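Local coordinates for FMN-binding protein (Syntrophomonas wolfei subsp. wolfei, PDB 3IN6) that is a small flavoprotein that binds flavin mononucleotide, though the reaction it may take part in is not established, at residues L102-Q107 and C132-I137; T37-Y42 and Y71-E76. One frame throughout, in Å; residues are numbered along the deposited sequence.

Contact 1. Residues L102-Q107 and C132-I137; sequences LSADLQ and CLVFKI
Leu-102 holds CG anti to its backbone N (chi1 -171°), and Phe-135 holds its own CG anti to the carbonyl carbon, beside the N (chi1 -59°); the strand register puts both residues on one face of the sheet, and chi2 of Leu-102 (66°) directs CD1 to the ring. CD1 of Leu-102 then sits over a face of the Phe-135 ring, offset toward the rim, 4.3 Å from its centroid: a CH-pi contact for which leucine, with a methyl at the end of a flexible branch, is well suited. The same CD1 also packs on CB of Leu-133. On the opposite face, CB of Ala-104 meets CB of Val-134 at 3.8 Å, while CD1 of Leu-106 reaches CG2 of the same valine; a small alanine lets the beta-branched partner come close.

Strands 102-106 and 132-137 run antiparallel, with a classic beta bulge where Ser-103 and Ala-104 both face Val-134. Val-134 O accepts two N-H groups, Ser-103 N at 2.7 Å in the carbonyl plane and Ala-104 N at 3.1 Å, tilted out of it. Beyond the bulge the pairing is regular, with Leu-106 N to Cys-132 O at 2.9 Å and nearly straight. Asp-105 lies beside Leu-133, but its carboxylate is engaged by Lys-75, Asn-131 and probably Tyr-71. Main-chain bonds thus hold the strands together, and nearby Lys-75 would probably favour ionised Asp-105.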
# COMPACT_ATOMS: atom_id res chain seq x y z
N LEU A 102 7.85 10.05 -10.10
CA LEU A 102 7.07 10.94 -10.96
C LEU A 102 7.95 11.65 -11.98
O LEU A 102 8.89 12.32 -11.61
CB LEU A 102 6.33 11.98 -10.14
CG LEU A 102 5.31 12.84 -10.89
CD1 LEU A 102 4.13 11.99 -11.40
CD2 LEU A 102 4.83 13.94 -9.98
N SER A 103 7.63 11.50 -13.25
CA SER A 103 8.38 12.16 -14.32
C SER A 103 7.69 13.40 -14.82
O SER A 103 8.35 14.39 -15.15
CB SER A 103 8.55 11.23 -15.51
OG SER A 103 9.33 10.13 -15.14
N ALA A 104 6.37 13.35 -14.92
CA ALA A 104 5.60 14.45 -15.47
C ALA A 104 4.20 14.51 -14.90
O ALA A 104 3.64 13.51 -14.49
CB ALA A 104 5.56 14.33 -16.99
N ASP A 105 3.67 15.73 -14.86
CA ASP A 105 2.33 16.05 -14.41
C ASP A 105 1.77 16.89 -15.55
O ASP A 105 2.08 18.08 -15.68
CB ASP A 105 2.44 16.86 -13.12
CG ASP A 105 1.10 17.34 -12.60
OD1 ASP A 105 0.06 17.08 -13.24
OD2 ASP A 105 1.11 17.98 -11.54
N LEU A 106 0.95 16.27 -16.40
CA LEU A 106 0.50 16.94 -17.62
C LEU A 106 -1.02 17.12 -17.77
O LEU A 106 -1.81 16.33 -17.25
CB LEU A 106 1.06 16.17 -18.81
CG LEU A 106 2.58 15.97 -18.79
CD1 LEU A 106 3.00 14.96 -19.83
CD2 LEU A 106 3.31 17.31 -19.01
N GLN A 107 -1.39 18.18 -18.50
CA GLN A 107 -2.79 18.51 -18.79
C GLN A 107 -3.15 18.33 -20.27
O GLN A 107 -4.29 18.50 -20.65
CB GLN A 107 -3.13 19.95 -18.36
CG GLN A 107 -3.43 20.11 -16.87
CD GLN A 107 -2.26 19.76 -15.99
OE1 GLN A 107 -1.13 20.12 -16.29
NE2 GLN A 107 -2.52 19.06 -14.88
N CYS A 132 -2.67 14.15 -15.76
CA CYS A 132 -2.19 12.87 -16.21
C CYS A 132 -0.82 12.79 -15.53
O CYS A 132 0.03 13.65 -15.74
CB CYS A 132 -2.04 12.79 -17.72
SG CYS A 132 -1.31 11.21 -18.17
N LEU A 133 -0.64 11.80 -14.66
CA LEU A 133 0.63 11.63 -13.99
C LEU A 133 1.45 10.63 -14.78
O LEU A 133 0.96 9.55 -15.11
CB LEU A 133 0.44 11.16 -12.54
CG LEU A 133 -0.38 12.07 -11.64
CD1 LEU A 133 -0.51 11.42 -10.28
CD2 LEU A 133 0.22 13.48 -11.55
N VAL A 134 2.69 11.00 -15.09
CA VAL A 134 3.55 10.11 -15.86
C VAL A 134 4.64 9.62 -14.94
O VAL A 134 5.38 10.43 -14.38
CB VAL A 134 4.16 10.83 -17.08
CG1 VAL A 134 4.94 9.84 -17.94
CG2 VAL A 134 3.04 11.52 -17.91
N PHE A 135 4.73 8.30 -14.77
CA PHE A 135 5.75 7.71 -13.90
C PHE A 135 6.83 6.95 -14.65
O PHE A 135 6.57 6.33 -15.65
CB PHE A 135 5.16 6.73 -12.88
CG PHE A 135 4.13 7.33 -11.97
CD1 PHE A 135 4.50 7.88 -10.75
CD2 PHE A 135 2.77 7.27 -12.29
CE1 PHE A 135 3.53 8.42 -9.88
CE2 PHE A 135 1.80 7.80 -11.43
CZ PHE A 135 2.19 8.38 -10.22
N LYS A 136 8.05 7.00 -14.12
CA LYS A 136 9.16 6.20 -14.61
C LYS A 136 9.24 5.02 -13.68
O LYS A 136 9.22 5.20 -12.45
CB LYS A 136 10.48 6.97 -14.58
CG LYS A 136 11.72 6.11 -14.85
CD LYS A 136 13.02 6.93 -14.67
CE LYS A 136 14.26 6.05 -14.80
NZ LYS A 136 15.53 6.82 -14.57
N ILE A 137 9.32 3.81 -14.25
CA ILE A 137 9.42 2.59 -13.47
C ILE A 137 10.87 2.44 -13.07
O ILE A 137 11.76 2.44 -13.92
CB ILE A 137 9.00 1.34 -14.23
CG1 ILE A 137 7.51 1.38 -14.61
CG2 ILE A 137 9.33 0.11 -13.39
CD1 ILE A 137 7.10 0.27 -15.49

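Contact 2. Residues T37-Y42 and Y71-E76; sequences TVDRNY and YANLKE
Thr-37 and Asn-73 make the first of two direct hydrogen bonds here, their side chains crossing at about a right angle. Asn-73 ND2 donates to Thr-37 OG1 at 3.0 Å, almost straight and within 1° of the amide plane; asparagine suits the helix here because its amide offers an N-H to the hydroxyl while its OD1 turns to Asp-39. The second runs from Arg-40 N to Glu-76 OE1 at 2.9 Å, the oxygen being met nearly along its C-O axis; the extended glutamate chain carries its carboxylate to the turn.

A water bridges weakly between Asp-39 OD2 and Asn-73 OD1. Replacing Asn-73 by an alanine would probably leave Thr-37 OG1 without its amide donor and the water without its weak helix-side contact. Asp-39 suits the start of the type I turn 39-42, because its OD1 accepts from Glu-43 N and, weakly, from Asn-41 N.

Charges act at longer range. Arg-40 NE lies 4.1 Å from Glu-76 OE1 without pointing an N-H at it, while Asp-39 OD2 is 4.3 Å from that oxygen, a like-charge approach that the arginine probably offsets in part.

Among apolar contacts, CG2 of Thr-37 rests on CD2 of Leu-74 at 3.8 Å, the threonine offering its hydroxyl to the asparagine and its methyl to the leucine.

Helix 68-77 thus lies against the end of strand 33-38, with Asn-45 of strand 44-48 touching both Thr-37 and Asn-73, Leu-74 reaching Leu-133 and Phe-135 of strand 131-141, and Tyr-42 stacking on Tyr-42 of the second subunit.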
# COMPACT_ATOMS: atom_id res chain seq x y z
N THR A 37 2.61 6.57 -1.19
CA THR A 37 3.43 7.78 -1.36
C THR A 37 3.94 8.28 -0.01
O THR A 37 3.63 7.69 1.00
CB THR A 37 2.61 8.90 -2.06
OG1 THR A 37 1.44 9.23 -1.27
CG2 THR A 37 2.16 8.45 -3.49
N VAL A 38 4.75 9.35 -0.02
CA VAL A 38 5.33 9.92 1.19
C VAL A 38 5.57 11.43 1.01
O VAL A 38 5.74 11.88 -0.12
CB VAL A 38 6.72 9.27 1.51
CG1 VAL A 38 7.74 9.61 0.43
CG2 VAL A 38 7.24 9.72 2.88
N ASP A 39 5.54 12.19 2.12
CA ASP A 39 5.85 13.63 2.08
C ASP A 39 7.25 13.88 2.63
O ASP A 39 7.92 12.93 3.06
CB ASP A 39 4.80 14.50 2.80
CG ASP A 39 4.90 14.46 4.33
OD1 ASP A 39 5.68 13.69 4.93
OD2 ASP A 39 4.17 15.26 4.95
N ARG A 40 7.66 15.17 2.62
CA ARG A 40 9.00 15.60 3.04
C ARG A 40 9.34 15.26 4.50
O ARG A 40 10.52 15.23 4.88
CB ARG A 40 9.16 17.14 2.84
CG ARG A 40 8.11 17.92 3.62
CD ARG A 40 8.43 19.34 4.03
NE ARG A 40 8.11 20.31 3.01
CZ ARG A 40 7.65 21.54 3.22
NH1 ARG A 40 7.38 22.00 4.44
NH2 ARG A 40 7.42 22.31 2.17
N ASN A 41 8.30 15.08 5.33
CA ASN A 41 8.47 14.72 6.73
C ASN A 41 8.38 13.22 7.00
O ASN A 41 8.26 12.82 8.16
CB ASN A 41 7.47 15.46 7.61
CG ASN A 41 8.05 16.69 8.23
OD1 ASN A 41 8.59 17.57 7.55
ND2 ASN A 41 7.95 16.77 9.55
N TYR A 42 8.42 12.42 5.94
CA TYR A 42 8.39 10.97 6.00
C TYR A 42 7.01 10.37 6.31
O TYR A 42 6.90 9.16 6.57
CB TYR A 42 9.48 10.42 6.96
CG TYR A 42 10.88 10.80 6.53
CD1 TYR A 42 11.46 10.23 5.41
CD2 TYR A 42 11.62 11.74 7.24
CE1 TYR A 42 12.73 10.58 4.99
CE2 TYR A 42 12.91 12.09 6.83
CZ TYR A 42 13.45 11.50 5.70
OH TYR A 42 14.72 11.82 5.28
N TYR A 71 -1.38 13.08 -4.48
CA TYR A 71 -0.85 14.04 -5.44
C TYR A 71 0.11 15.03 -4.79
O TYR A 71 1.18 15.30 -5.33
CB TYR A 71 -2.00 14.81 -6.11
CG TYR A 71 -1.54 15.86 -7.07
CD1 TYR A 71 -0.95 15.51 -8.28
CD2 TYR A 71 -1.72 17.21 -6.79
CE1 TYR A 71 -0.54 16.48 -9.19
CE2 TYR A 71 -1.30 18.19 -7.70
CZ TYR A 71 -0.72 17.81 -8.89
OH TYR A 71 -0.31 18.77 -9.77
N ALA A 72 -0.30 15.60 -3.65
CA ALA A 72 0.55 16.53 -2.90
C ALA A 72 1.88 15.87 -2.52
O ALA A 72 2.93 16.50 -2.59
CB ALA A 72 -0.15 17.04 -1.65
N ASN A 73 1.84 14.61 -2.09
CA ASN A 73 3.07 13.86 -1.76
C ASN A 73 3.99 13.71 -2.99
O ASN A 73 5.20 14.06 -2.95
CB ASN A 73 2.72 12.49 -1.20
CG ASN A 73 2.19 12.57 0.23
OD1 ASN A 73 2.34 13.59 0.91
ND2 ASN A 73 1.60 11.49 0.70
N LEU A 74 3.42 13.28 -4.10
CA LEU A 74 4.20 13.11 -5.34
C LEU A 74 4.88 14.41 -5.73
O LEU A 74 6.04 14.38 -6.15
CB LEU A 74 3.33 12.58 -6.47
CG LEU A 74 2.86 11.15 -6.25
CD1 LEU A 74 1.80 10.77 -7.29
CD2 LEU A 74 4.07 10.15 -6.25
N LYS A 75 4.22 15.55 -5.54
CA LYS A 75 4.85 16.84 -5.89
C LYS A 75 5.93 17.23 -4.89
O LYS A 75 6.81 18.01 -5.23
CB LYS A 75 3.83 17.98 -6.00
CG LYS A 75 2.69 17.77 -6.99
CD LYS A 75 3.13 17.60 -8.43
CE LYS A 75 3.66 18.91 -9.02
NZ LYS A 75 3.99 18.75 -10.47
N GLU A 76 5.86 16.74 -3.65
CA GLU A 76 6.90 17.04 -2.65
C GLU A 76 8.13 16.16 -2.81
O GLU A 76 9.25 16.65 -2.79
CB GLU A 76 6.41 16.84 -1.21
CG GLU A 76 5.54 17.93 -0.73
CD GLU A 76 5.19 17.85 0.74
OE1 GLU A 76 5.90 17.21 1.54
OE2 GLU A 76 4.18 18.47 1.09
O HOH W 1 1.62 14.22 4.24

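How the contacts relate
Contact 1 and contact 2, whose centres are about 15 Å apart, are joined by helix 68-77 lying on the same antiparallel sheet. From that helix Lys-75 NZ makes a salt bridge to Asp-105 OD2 at 3.2 Å, and Tyr-71 OH probably hydrogen-bonds to the same oxygen. CD1 of Leu-74 packs on CD1 of Leu-133 and on CZ of Phe-135, each at 3.8 Å, so the helix that meets strand 33-38 in contact 2 also covers a face of contact 1. Both lie near the flavin site: the side chain of Thr-37 lies about 6 Å, and that of Leu-133 about 7 Å, from a bound FMN, with FMN-binding Thr-70 near both.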